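Local coordinates for methyltransferase (Streptococcus mutans, PDB 2B78), which probably methylates RNA using S-adenosyl-L-methionine as methyl donor, and binds S-adenosyl-L-homocysteine, at residues A[52-57]-A[122-127]; A[171-176]-A[184-189]; A[236-241]-A[263-268]; A[309-314]-A[345-350]. All coordinates share one frame; numbering follows the deposited sequence.

Contact 1. Residues A[52-57]-A[122-127]; sequences SKQNKG and SWYNSF
Ser52 lies opposite Phe127 and Gln54 opposite Asn125, with CA atoms 5.8 and 5.7 Å apart, so the end of strand 45-54 runs against the chain entering helix 126-130 in the reverse sense. From Gln54 the chain makes a type II' turn to Gly57. The backbones are joined through a water, which donates to Lys53 O and accepts from Ser126 N. The side chains bond directly. Ser52 OG, anti to the backbone N (chi1 -171°), accepts from Phe127 N at 3.3 Å; the same OG also bonds to Asn33. Asn125 ND2 donates to Gln54 OE1 at 3.0 Å, and the acceptor lies in the Asn125 amide plane. Tyr50 OH and Trp60 NE1 hold the same ND2 and OE1 from outside, while Gln54 NE2 pairs with Gln102. The flat end of Gln54 rests on Tyr124, CD lying 3.6 Å from Tyr124 CB, and the phenol leads away. Asn125 also uses OD1 on Val128 N. This is a side-chain N-cap: Asn125 caps helix 126-130 while its amide nitrogen reaches across, tying the PUA-like domain to the start of a helix beside the sheet that contains strand 118-123.

Contact 2. Residues A[171-176]-A[184-189]; sequences PEQFLI and NVFLND
Phe174 and Val185 are an antiparallel hydrogen-bonded pair: Phe174 N donates to Val185 O at 2.9 Å, and Val185 N returns an almost straight bond to Phe174 O at 2.8 Å. From CB the Phe174 side chain sets out with CG between the backbone N and the carbonyl carbon (chi1 60°), on the same face of the hairpin as Val185. CD1 and then CE1 run under Val185 CG2, the closer being CE1 at 3.6 Å. That methyl makes a CH-pi contact over one ring face, 3.9 Å from the centroid and displaced toward the rim. At the tip, CZ feels both neighbours, Val185 CG2 and, at the ring edge, Leu187 CD1 at 4.0 Å. CE2 meets Leu187 CG, and Pro171 O also lies at the edge in the ring plane. Beyond the paired residues, waters take over: one accepts from Leu187 N beside Pro171 O, another accepts from Asn188 N beside Glu172 O and OE1. Gln173 CA approaches Val185 O at 3.2 Å in a CA-H...O contact, and Leu175 CD2 packs on Asn184 CA at 3.7 Å. Phe186 further touches Arg246, a residue seen to bind S-adenosyl-L-homocysteine, and Asp189 forms a salt bridge with it. Strand 110-115 and helix 247-257 both pack on the hairpin of strands 174-178 and 181-185 and the residues after it: Tyr115 touches Phe174, Val185 and Leu187, whereas the helix meets Leu175, Asn184 and Phe186 through Ala257, Ala253 and Leu250.

Contact 3. Residues A[236-241]-A[263-268]; sequences MATTSV and ANHQLV
Thr238 to Val241 and His265 to Val268 are the paired strands of a beta-alpha-beta crossover through helix 247-257, at one edge of the Rossmann-like methyltransferase sheet. The strands run parallel, 12° apart, and their bonds alternate as parallel pairing requires: Thr238 N to Asn264 O, Gln266 N to Thr238 O, Ser240 N to Gln266 O and Val268 N to Ser240 O. On the face bearing Thr238, Ser240, His265 and Leu267, Thr238 OG1 sits at the edge of the His265 ring and hydrogen-bonds to ND1 at 3.0 Å. The hydroxyl is placed there with OG1 between the backbone N and the carbonyl carbon (chi1 75°). A water joins Thr238 OG1 to Ser240 OG, 2.7 Å from the latter, and donates to Gln266 O; Ser240 OG also bonds to Ser227. On the other face the contacts across the pair are largely apolar: Val241 CG2 packs on Val268 CB at 4.1 Å, Thr239 CG2 on Val268 CG2 at 4.0 Å, under Tyr275 of helix 272-281. The Gln266 chain bends at chi2, and its NE2 donates to Ala263 O from above that carbonyl plane. The chemistry is thus two-sided. Hydroxyls, imidazole and water satisfy one another on one face, with Gln266 O receiving both a backbone N-H and the water, while mainly methyls meet on the other, where Thr239 OG1 bonds weakly to Tyr286, just before Asp242, which binds S-adenosyl-L-homocysteine.

Contact 4. Residues A[309-314]-A[345-350]; sequences DYHKLI and IEKGFG
His311 and Gly348 bring their helices together: their CA atoms are 4.1 Å apart where helix 306-319 crosses helix 338-349, and the axes of helix segments 309-314 and 345-349 come within 7.3 Å at a crossing angle of -47°. Here the packing is tight. His311 O lies 3.3 Å from Gly348 CA, and with no side chain at Gly348 the two backbones can meet this closely. Ile314 packs beside Gly348. Its CG2, anti to the backbone N, touches Phe349 CD2 at 3.7 Å and lies near Ile345 O, while its CD1 meets Ile345 CG2 at 4.2 Å. Ile345 CG2 in turn stands at the edge of the Phe349 ring. Below this core lies the sheet: Ile314 rests on Ile291 and Ile327, Ile345 on Ala329, Phe381 and Ile383. The opposite flank is open to solvent. There the fully extended Lys347 (CG anti to the backbone N, chi1 -170°) lays its aliphatic chain over one face of the His311 imidazole. CD comes to 3.6 Å from His311 CG, and CE sits over the ring centre, 3.7 Å from the centroid, in a CH-pi contact. NZ stays above the same face, 3.8 Å from His311 CE1. Lys312 CG covers the other face, toward the rim, so the ring is sandwiched between two lysine chains. No hydrogen bond links the two segments, which makes the contact one of shape and apolar surface. His311 ND1 has a hydrogen-bond partner close by in the chain, and the nearby Lys347 ammonium would probably disfavour a second positive charge on the imidazole.

How the contacts relate
From the N terminus the four contacts follow in series; none nests in or crosses another. Contact 1 closes the longest loop, 64 residues, joining the PUA-like domain to the sheet that contains strand 118-123. Contact 2 closes only the seven residues of a beta hairpin, whose nearest atoms are about 9 Å from contact 1. Contact 3 closes 21 residues, mostly helix 247-257, at the edge of the methyltransferase sheet, and that same helix also packs on contact 2. Contact 4 closes 30 residues containing strand 325-331 and pairs two helices that pack on strands 286-291, 325-331 and 379-384 of the same sheet. Contacts 1 and 3 lie on opposite sides of the chain's centre, about 39 Å between centres.

Contact 1. Residues A[52-57]-A[122-127]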
# COMPACT_ATOMS: atom_id res chain seq x y z
N SER A 52 10.49 15.91 10.65
CA SER A 52 9.91 14.90 11.52
C SER A 52 10.42 13.57 11.00
O SER A 52 10.48 13.35 9.79
CB SER A 52 8.38 14.94 11.46
OG SER A 52 7.82 14.09 12.46
N LYS A 53 10.81 12.69 11.91
CA LYS A 53 11.34 11.40 11.50
C LYS A 53 10.26 10.50 10.94
O LYS A 53 9.19 10.32 11.54
CB LYS A 53 12.04 10.73 12.69
CG LYS A 53 13.50 11.19 12.84
CD LYS A 53 14.13 10.70 14.14
CE LYS A 53 13.82 11.64 15.30
NZ LYS A 53 14.53 11.23 16.55
N GLN A 54 10.54 9.93 9.77
CA GLN A 54 9.61 9.03 9.10
C GLN A 54 10.42 8.00 8.32
O GLN A 54 10.76 8.22 7.16
CB GLN A 54 8.71 9.82 8.14
CG GLN A 54 7.60 8.99 7.52
CD GLN A 54 6.67 9.82 6.66
OE1 GLN A 54 6.38 10.97 6.99
NE2 GLN A 54 6.19 9.24 5.56
N ASN A 55 10.71 6.88 8.97
CA ASN A 55 11.50 5.81 8.35
C ASN A 55 12.87 6.35 7.94
O ASN A 55 13.65 6.76 8.80
CB ASN A 55 10.76 5.24 7.14
CG ASN A 55 9.43 4.62 7.51
OD1 ASN A 55 9.36 3.72 8.36
ND2 ASN A 55 8.35 5.09 6.88
N LYS A 56 13.17 6.36 6.65
CA LYS A 56 14.46 6.86 6.18
C LYS A 56 14.43 8.35 5.87
O LYS A 56 15.40 8.91 5.35
CB LYS A 56 14.90 6.08 4.94
CG LYS A 56 15.28 4.64 5.23
CD LYS A 56 16.40 4.57 6.26
CE LYS A 56 16.75 3.13 6.62
NZ LYS A 56 17.82 3.07 7.66
N GLY A 57 13.31 9.00 6.19
CA GLY A 57 13.19 10.42 5.93
C GLY A 57 13.29 11.25 7.19
O GLY A 57 13.04 10.76 8.29
N SER A 122 -4.38 8.54 8.18
CA SER A 122 -3.20 7.85 8.66
C SER A 122 -2.09 8.86 8.84
O SER A 122 -1.75 9.62 7.92
CB SER A 122 -2.76 6.75 7.69
OG SER A 122 -3.70 5.68 7.69
N TRP A 123 -1.54 8.90 10.05
CA TRP A 123 -0.46 9.83 10.39
C TRP A 123 0.87 9.08 10.44
O TRP A 123 1.06 8.20 11.28
CB TRP A 123 -0.75 10.48 11.74
CG TRP A 123 -2.16 10.98 11.90
CD1 TRP A 123 -3.12 10.49 12.73
CD2 TRP A 123 -2.78 12.05 11.16
NE1 TRP A 123 -4.30 11.17 12.56
CE2 TRP A 123 -4.12 12.14 11.61
CE3 TRP A 123 -2.33 12.95 10.18
CZ2 TRP A 123 -5.02 13.09 11.10
CZ3 TRP A 123 -3.23 13.88 9.67
CH2 TRP A 123 -4.56 13.95 10.14
N TYR A 124 1.80 9.46 9.56
CA TYR A 124 3.10 8.79 9.48
C TYR A 124 4.23 9.39 10.31
O TYR A 124 5.32 8.83 10.37
CB TYR A 124 3.55 8.69 8.01
CG TYR A 124 2.69 7.76 7.19
CD1 TYR A 124 1.35 8.05 6.94
CD2 TYR A 124 3.22 6.58 6.66
CE1 TYR A 124 0.55 7.19 6.20
CE2 TYR A 124 2.42 5.71 5.91
CZ TYR A 124 1.09 6.03 5.68
OH TYR A 124 0.30 5.19 4.94
N ASN A 125 3.99 10.54 10.95
CA ASN A 125 5.01 11.14 11.78
C ASN A 125 4.40 12.01 12.87
O ASN A 125 3.24 12.43 12.77
CB ASN A 125 6.01 11.94 10.91
CG ASN A 125 5.37 13.11 10.20
OD1 ASN A 125 4.97 14.10 10.82
ND2 ASN A 125 5.29 13.02 8.87
N SER A 126 5.16 12.27 13.93
CA SER A 126 4.64 13.05 15.05
C SER A 126 4.27 14.49 14.70
O SER A 126 3.36 15.06 15.32
CB SER A 126 5.64 13.05 16.21
OG SER A 126 6.90 13.56 15.80
N PHE A 127 4.96 15.09 13.74
CA PHE A 127 4.63 16.46 13.39
C PHE A 127 3.21 16.63 12.84
O PHE A 127 2.44 17.46 13.34
CB PHE A 127 5.61 17.03 12.38
CG PHE A 127 5.33 18.47 12.04
CD1 PHE A 127 5.58 19.48 12.96
CD2 PHE A 127 4.77 18.81 10.81
CE1 PHE A 127 5.27 20.81 12.68
CE2 PHE A 127 4.46 20.13 10.51
CZ PHE A 127 4.71 21.13 11.45
O HOH W 1 7.91 10.96 13.93

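Contact 2. Residues A[171-176]-A[184-189]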
# COMPACT_ATOMS: atom_id res chain seq x y z
N PRO A 171 -19.70 0.29 11.72
CA PRO A 171 -19.84 -1.06 12.29
C PRO A 171 -18.42 -1.58 12.43
O PRO A 171 -17.55 -1.21 11.63
CB PRO A 171 -20.62 -1.80 11.21
CG PRO A 171 -21.48 -0.73 10.61
CD PRO A 171 -20.51 0.43 10.49
N GLU A 172 -18.15 -2.42 13.42
CA GLU A 172 -16.80 -2.93 13.60
C GLU A 172 -16.29 -3.54 12.31
O GLU A 172 -15.10 -3.43 12.00
CB GLU A 172 -16.75 -3.95 14.74
CG GLU A 172 -16.75 -3.31 16.13
CD GLU A 172 -15.74 -2.18 16.27
OE1 GLU A 172 -14.56 -2.38 15.92
OE2 GLU A 172 -16.13 -1.09 16.74
N GLN A 173 -17.20 -4.15 11.54
CA GLN A 173 -16.87 -4.75 10.25
C GLN A 173 -18.02 -4.50 9.28
O GLN A 173 -19.19 -4.65 9.64
CB GLN A 173 -16.65 -6.26 10.39
CG GLN A 173 -15.32 -6.62 11.01
CD GLN A 173 -15.13 -8.11 11.16
OE1 GLN A 173 -15.39 -8.87 10.23
NE2 GLN A 173 -14.66 -8.54 12.33
N PHE A 174 -17.69 -4.10 8.05
CA PHE A 174 -18.71 -3.85 7.04
C PHE A 174 -18.14 -4.12 5.66
O PHE A 174 -16.94 -4.30 5.50
CB PHE A 174 -19.22 -2.40 7.15
CG PHE A 174 -18.15 -1.35 6.96
CD1 PHE A 174 -17.86 -0.84 5.69
CD2 PHE A 174 -17.43 -0.86 8.05
CE1 PHE A 174 -16.86 0.13 5.51
CE2 PHE A 174 -16.43 0.11 7.89
CZ PHE A 174 -16.15 0.60 6.62
N LEU A 175 -19.02 -4.15 4.65
CA LEU A 175 -18.59 -4.42 3.29
C LEU A 175 -18.44 -3.16 2.44
O LEU A 175 -19.11 -2.15 2.67
CB LEU A 175 -19.61 -5.33 2.60
CG LEU A 175 -19.97 -6.68 3.21
CD1 LEU A 175 -21.15 -7.28 2.44
CD2 LEU A 175 -18.77 -7.60 3.19
N ILE A 176 -17.52 -3.23 1.48
CA ILE A 176 -17.31 -2.15 0.52
C ILE A 176 -17.27 -2.88 -0.81
O ILE A 176 -17.27 -4.12 -0.84
CB ILE A 176 -16.00 -1.34 0.78
CG1 ILE A 176 -14.77 -2.25 0.79
CG2 ILE A 176 -16.12 -0.57 2.10
CD1 ILE A 176 -14.19 -2.53 -0.59
N ASN A 184 -14.95 -7.54 2.92
CA ASN A 184 -15.22 -7.24 4.32
C ASN A 184 -14.04 -6.47 4.92
O ASN A 184 -12.89 -6.93 4.87
CB ASN A 184 -15.46 -8.55 5.09
CG ASN A 184 -15.61 -8.35 6.59
OD1 ASN A 184 -14.63 -8.38 7.34
ND2 ASN A 184 -16.84 -8.13 7.03
N VAL A 185 -14.32 -5.30 5.47
CA VAL A 185 -13.28 -4.47 6.07
C VAL A 185 -13.65 -4.02 7.49
O VAL A 185 -14.79 -4.17 7.94
CB VAL A 185 -12.99 -3.20 5.21
CG1 VAL A 185 -12.58 -3.62 3.79
CG2 VAL A 185 -14.21 -2.30 5.16
N PHE A 186 -12.65 -3.46 8.17
CA PHE A 186 -12.81 -2.99 9.54
C PHE A 186 -11.89 -1.78 9.70
O PHE A 186 -10.75 -1.81 9.23
CB PHE A 186 -12.48 -4.12 10.53
CG PHE A 186 -11.27 -4.95 10.15
CD1 PHE A 186 -9.99 -4.61 10.62
CD2 PHE A 186 -11.41 -6.07 9.35
CE1 PHE A 186 -8.88 -5.40 10.29
CE2 PHE A 186 -10.30 -6.87 9.02
CZ PHE A 186 -9.04 -6.53 9.49
N LEU A 187 -12.38 -0.72 10.35
CA LEU A 187 -11.61 0.51 10.48
C LEU A 187 -11.00 0.83 11.84
O LEU A 187 -10.22 1.78 11.94
CB LEU A 187 -12.46 1.71 10.06
CG LEU A 187 -12.91 1.76 8.60
CD1 LEU A 187 -13.61 3.09 8.35
CD2 LEU A 187 -11.70 1.61 7.69
N ASN A 188 -11.33 0.05 12.87
CA ASN A 188 -10.79 0.38 14.18
C ASN A 188 -10.19 -0.82 14.91
O ASN A 188 -10.29 -0.94 16.13
CB ASN A 188 -11.87 1.05 15.02
CG ASN A 188 -11.30 1.79 16.21
OD1 ASN A 188 -10.28 2.46 16.10
ND2 ASN A 188 -11.97 1.68 17.35
N ASP A 189 -9.54 -1.70 14.16
CA ASP A 189 -8.91 -2.89 14.74
C ASP A 189 -7.47 -3.03 14.25
O ASP A 189 -7.20 -3.68 13.23
CB ASP A 189 -9.74 -4.13 14.39
CG ASP A 189 -9.06 -5.42 14.81
OD1 ASP A 189 -8.20 -5.38 15.71
OD2 ASP A 189 -9.42 -6.48 14.25
O HOH W 2 -14.99 -0.19 11.26
O HOH W 3 -13.19 -2.04 13.43

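Contact 3. Residues A[236-241]-A[263-268]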
# COMPACT_ATOMS: atom_id res chain seq x y z
N MET A 236 -10.43 -22.57 -10.70
CA MET A 236 -10.88 -23.93 -10.41
C MET A 236 -10.89 -24.18 -8.91
O MET A 236 -11.80 -24.82 -8.38
CB MET A 236 -9.97 -24.95 -11.09
CG MET A 236 -10.43 -26.38 -10.87
SD MET A 236 -9.33 -27.60 -11.62
CE MET A 236 -9.72 -27.37 -13.38
N ALA A 237 -9.86 -23.69 -8.23
CA ALA A 237 -9.74 -23.88 -6.79
C ALA A 237 -8.70 -22.91 -6.23
O ALA A 237 -7.86 -22.41 -6.96
CB ALA A 237 -9.32 -25.32 -6.50
N THR A 238 -8.75 -22.63 -4.93
CA THR A 238 -7.74 -21.75 -4.36
C THR A 238 -7.40 -22.21 -2.96
O THR A 238 -8.25 -22.72 -2.22
CB THR A 238 -8.19 -20.28 -4.28
OG1 THR A 238 -9.12 -20.12 -3.20
CG2 THR A 238 -8.85 -19.84 -5.57
N THR A 239 -6.14 -22.05 -2.61
CA THR A 239 -5.65 -22.40 -1.29
C THR A 239 -4.99 -21.13 -0.79
O THR A 239 -4.07 -20.62 -1.42
CB THR A 239 -4.63 -23.53 -1.35
OG1 THR A 239 -5.25 -24.70 -1.90
CG2 THR A 239 -4.09 -23.83 0.05
N SER A 240 -5.46 -20.63 0.35
CA SER A 240 -4.94 -19.40 0.92
C SER A 240 -4.18 -19.72 2.20
O SER A 240 -4.73 -20.31 3.14
CB SER A 240 -6.10 -18.45 1.22
OG SER A 240 -6.94 -18.33 0.08
N VAL A 241 -2.91 -19.33 2.24
CA VAL A 241 -2.07 -19.63 3.40
C VAL A 241 -1.56 -18.41 4.15
O VAL A 241 -0.91 -17.53 3.56
CB VAL A 241 -0.85 -20.48 2.97
CG1 VAL A 241 -0.10 -20.96 4.22
CG2 VAL A 241 -1.30 -21.65 2.11
N ALA A 263 -16.42 -25.25 -1.42
CA ALA A 263 -15.98 -26.64 -1.57
C ALA A 263 -14.56 -26.71 -2.13
O ALA A 263 -13.76 -27.56 -1.71
CB ALA A 263 -16.93 -27.38 -2.51
N ASN A 264 -14.24 -25.83 -3.07
CA ASN A 264 -12.91 -25.83 -3.66
C ASN A 264 -12.05 -24.66 -3.22
O ASN A 264 -11.12 -24.26 -3.92
CB ASN A 264 -13.01 -25.85 -5.19
CG ASN A 264 -13.59 -27.16 -5.70
OD1 ASN A 264 -14.60 -27.16 -6.41
ND2 ASN A 264 -12.96 -28.27 -5.34
N HIS A 265 -12.36 -24.11 -2.06
CA HIS A 265 -11.58 -23.00 -1.54
C HIS A 265 -11.15 -23.37 -0.14
O HIS A 265 -11.98 -23.54 0.75
CB HIS A 265 -12.40 -21.71 -1.57
CG HIS A 265 -12.81 -21.30 -2.95
ND1 HIS A 265 -11.90 -20.89 -3.91
CD2 HIS A 265 -14.01 -21.36 -3.58
CE1 HIS A 265 -12.52 -20.73 -5.07
NE2 HIS A 265 -13.80 -21.01 -4.90
N GLN A 266 -9.84 -23.53 0.04
CA GLN A 266 -9.25 -23.91 1.32
C GLN A 266 -8.48 -22.79 2.00
O GLN A 266 -7.70 -22.08 1.35
CB GLN A 266 -8.31 -25.10 1.14
CG GLN A 266 -8.98 -26.46 0.99
CD GLN A 266 -9.79 -26.61 -0.28
OE1 GLN A 266 -9.28 -26.37 -1.38
NE2 GLN A 266 -11.05 -27.01 -0.14
N LEU A 267 -8.67 -22.65 3.31
CA LEU A 267 -7.95 -21.64 4.08
C LEU A 267 -7.04 -22.41 5.04
O LEU A 267 -7.51 -23.24 5.83
CB LEU A 267 -8.92 -20.77 4.89
CG LEU A 267 -10.07 -20.05 4.18
CD1 LEU A 267 -10.77 -19.19 5.21
CD2 LEU A 267 -9.58 -19.19 3.03
N VAL A 268 -5.74 -22.13 4.95
CA VAL A 268 -4.74 -22.78 5.78
C VAL A 268 -4.04 -21.79 6.70
O VAL A 268 -3.79 -20.65 6.32
CB VAL A 268 -3.67 -23.45 4.88
CG1 VAL A 268 -2.57 -24.06 5.73
CG2 VAL A 268 -4.32 -24.50 3.99
O HOH W 4 -8.91 -20.17 -0.35

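Contact 4. Residues A[309-314]-A[345-350]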
# COMPACT_ATOMS: atom_id res chain seq x y z
N ASP A 309 15.50 -12.32 1.56
CA ASP A 309 15.00 -13.68 1.36
C ASP A 309 13.92 -13.92 0.32
O ASP A 309 13.43 -15.05 0.18
CB ASP A 309 14.51 -14.26 2.69
CG ASP A 309 15.52 -14.11 3.81
OD1 ASP A 309 16.73 -14.21 3.53
OD2 ASP A 309 15.10 -13.92 4.97
N TYR A 310 13.53 -12.89 -0.43
CA TYR A 310 12.48 -13.11 -1.41
C TYR A 310 12.83 -14.24 -2.39
O TYR A 310 11.94 -15.01 -2.79
CB TYR A 310 12.19 -11.82 -2.19
CG TYR A 310 10.76 -11.75 -2.71
CD1 TYR A 310 9.77 -11.05 -2.02
CD2 TYR A 310 10.40 -12.44 -3.87
CE1 TYR A 310 8.44 -11.05 -2.48
CE2 TYR A 310 9.09 -12.44 -4.33
CZ TYR A 310 8.12 -11.74 -3.63
OH TYR A 310 6.82 -11.75 -4.09
N HIS A 311 14.10 -14.37 -2.75
CA HIS A 311 14.50 -15.42 -3.70
C HIS A 311 14.11 -16.81 -3.23
O HIS A 311 13.93 -17.73 -4.03
CB HIS A 311 16.02 -15.37 -3.97
CG HIS A 311 16.87 -15.78 -2.80
ND1 HIS A 311 17.07 -14.96 -1.70
CD2 HIS A 311 17.54 -16.92 -2.54
CE1 HIS A 311 17.83 -15.58 -0.82
NE2 HIS A 311 18.13 -16.78 -1.30
N LYS A 312 13.97 -16.98 -1.92
CA LYS A 312 13.61 -18.28 -1.37
C LYS A 312 12.14 -18.61 -1.65
O LYS A 312 11.79 -19.77 -1.86
CB LYS A 312 13.85 -18.30 0.13
CG LYS A 312 15.32 -18.21 0.51
CD LYS A 312 15.48 -18.16 2.02
CE LYS A 312 14.95 -19.43 2.66
NZ LYS A 312 15.25 -19.46 4.12
N LEU A 313 11.29 -17.58 -1.65
CA LEU A 313 9.87 -17.79 -1.92
C LEU A 313 9.69 -18.22 -3.37
O LEU A 313 8.91 -19.11 -3.68
CB LEU A 313 9.08 -16.51 -1.66
CG LEU A 313 9.23 -15.93 -0.25
CD1 LEU A 313 8.44 -14.63 -0.15
CD2 LEU A 313 8.76 -16.95 0.78
N ILE A 314 10.44 -17.58 -4.26
CA ILE A 314 10.38 -17.90 -5.68
C ILE A 314 10.93 -19.30 -5.95
O ILE A 314 10.32 -20.08 -6.68
CB ILE A 314 11.20 -16.87 -6.50
CG1 ILE A 314 10.51 -15.50 -6.44
CG2 ILE A 314 11.34 -17.35 -7.94
CD1 ILE A 314 9.18 -15.44 -7.19
N ILE A 345 14.02 -12.11 -7.68
CA ILE A 345 13.23 -13.09 -8.41
C ILE A 345 14.17 -13.92 -9.29
O ILE A 345 14.11 -15.16 -9.29
CB ILE A 345 12.15 -12.39 -9.28
CG1 ILE A 345 11.16 -11.67 -8.36
CG2 ILE A 345 11.43 -13.41 -10.14
CD1 ILE A 345 10.10 -10.87 -9.09
N GLU A 346 15.06 -13.24 -10.02
CA GLU A 346 16.01 -13.94 -10.88
C GLU A 346 16.85 -14.92 -10.07
O GLU A 346 17.14 -16.03 -10.53
CB GLU A 346 16.94 -12.95 -11.58
CG GLU A 346 16.23 -12.12 -12.64
CD GLU A 346 15.59 -12.99 -13.70
OE1 GLU A 346 16.33 -13.53 -14.55
OE2 GLU A 346 14.35 -13.16 -13.68
N LYS A 347 17.22 -14.52 -8.86
CA LYS A 347 18.02 -15.35 -7.97
C LYS A 347 17.27 -16.64 -7.64
O LYS A 347 17.86 -17.72 -7.62
CB LYS A 347 18.36 -14.59 -6.69
CG LYS A 347 19.40 -15.27 -5.81
CD LYS A 347 19.75 -14.43 -4.58
CE LYS A 347 20.67 -15.20 -3.63
NZ LYS A 347 21.07 -14.38 -2.44
N GLY A 348 15.97 -16.53 -7.39
CA GLY A 348 15.18 -17.71 -7.08
C GLY A 348 14.98 -18.64 -8.26
O GLY A 348 14.90 -19.87 -8.09
N PHE A 349 14.88 -18.08 -9.47
CA PHE A 349 14.68 -18.88 -10.67
C PHE A 349 15.92 -19.67 -11.08
O PHE A 349 15.80 -20.71 -11.73
CB PHE A 349 14.26 -18.00 -11.85
CG PHE A 349 12.78 -17.90 -12.04
CD1 PHE A 349 12.09 -18.90 -12.71
CD2 PHE A 349 12.08 -16.82 -11.53
CE1 PHE A 349 10.72 -18.82 -12.88
CE2 PHE A 349 10.70 -16.74 -11.70
CZ PHE A 349 10.02 -17.74 -12.37
N GLY A 350 17.09 -19.17 -10.71
CA GLY A 350 18.31 -19.86 -11.11
C GLY A 350 18.33 -19.87 -12.63
O GLY A 350 18.03 -18.84 -13.25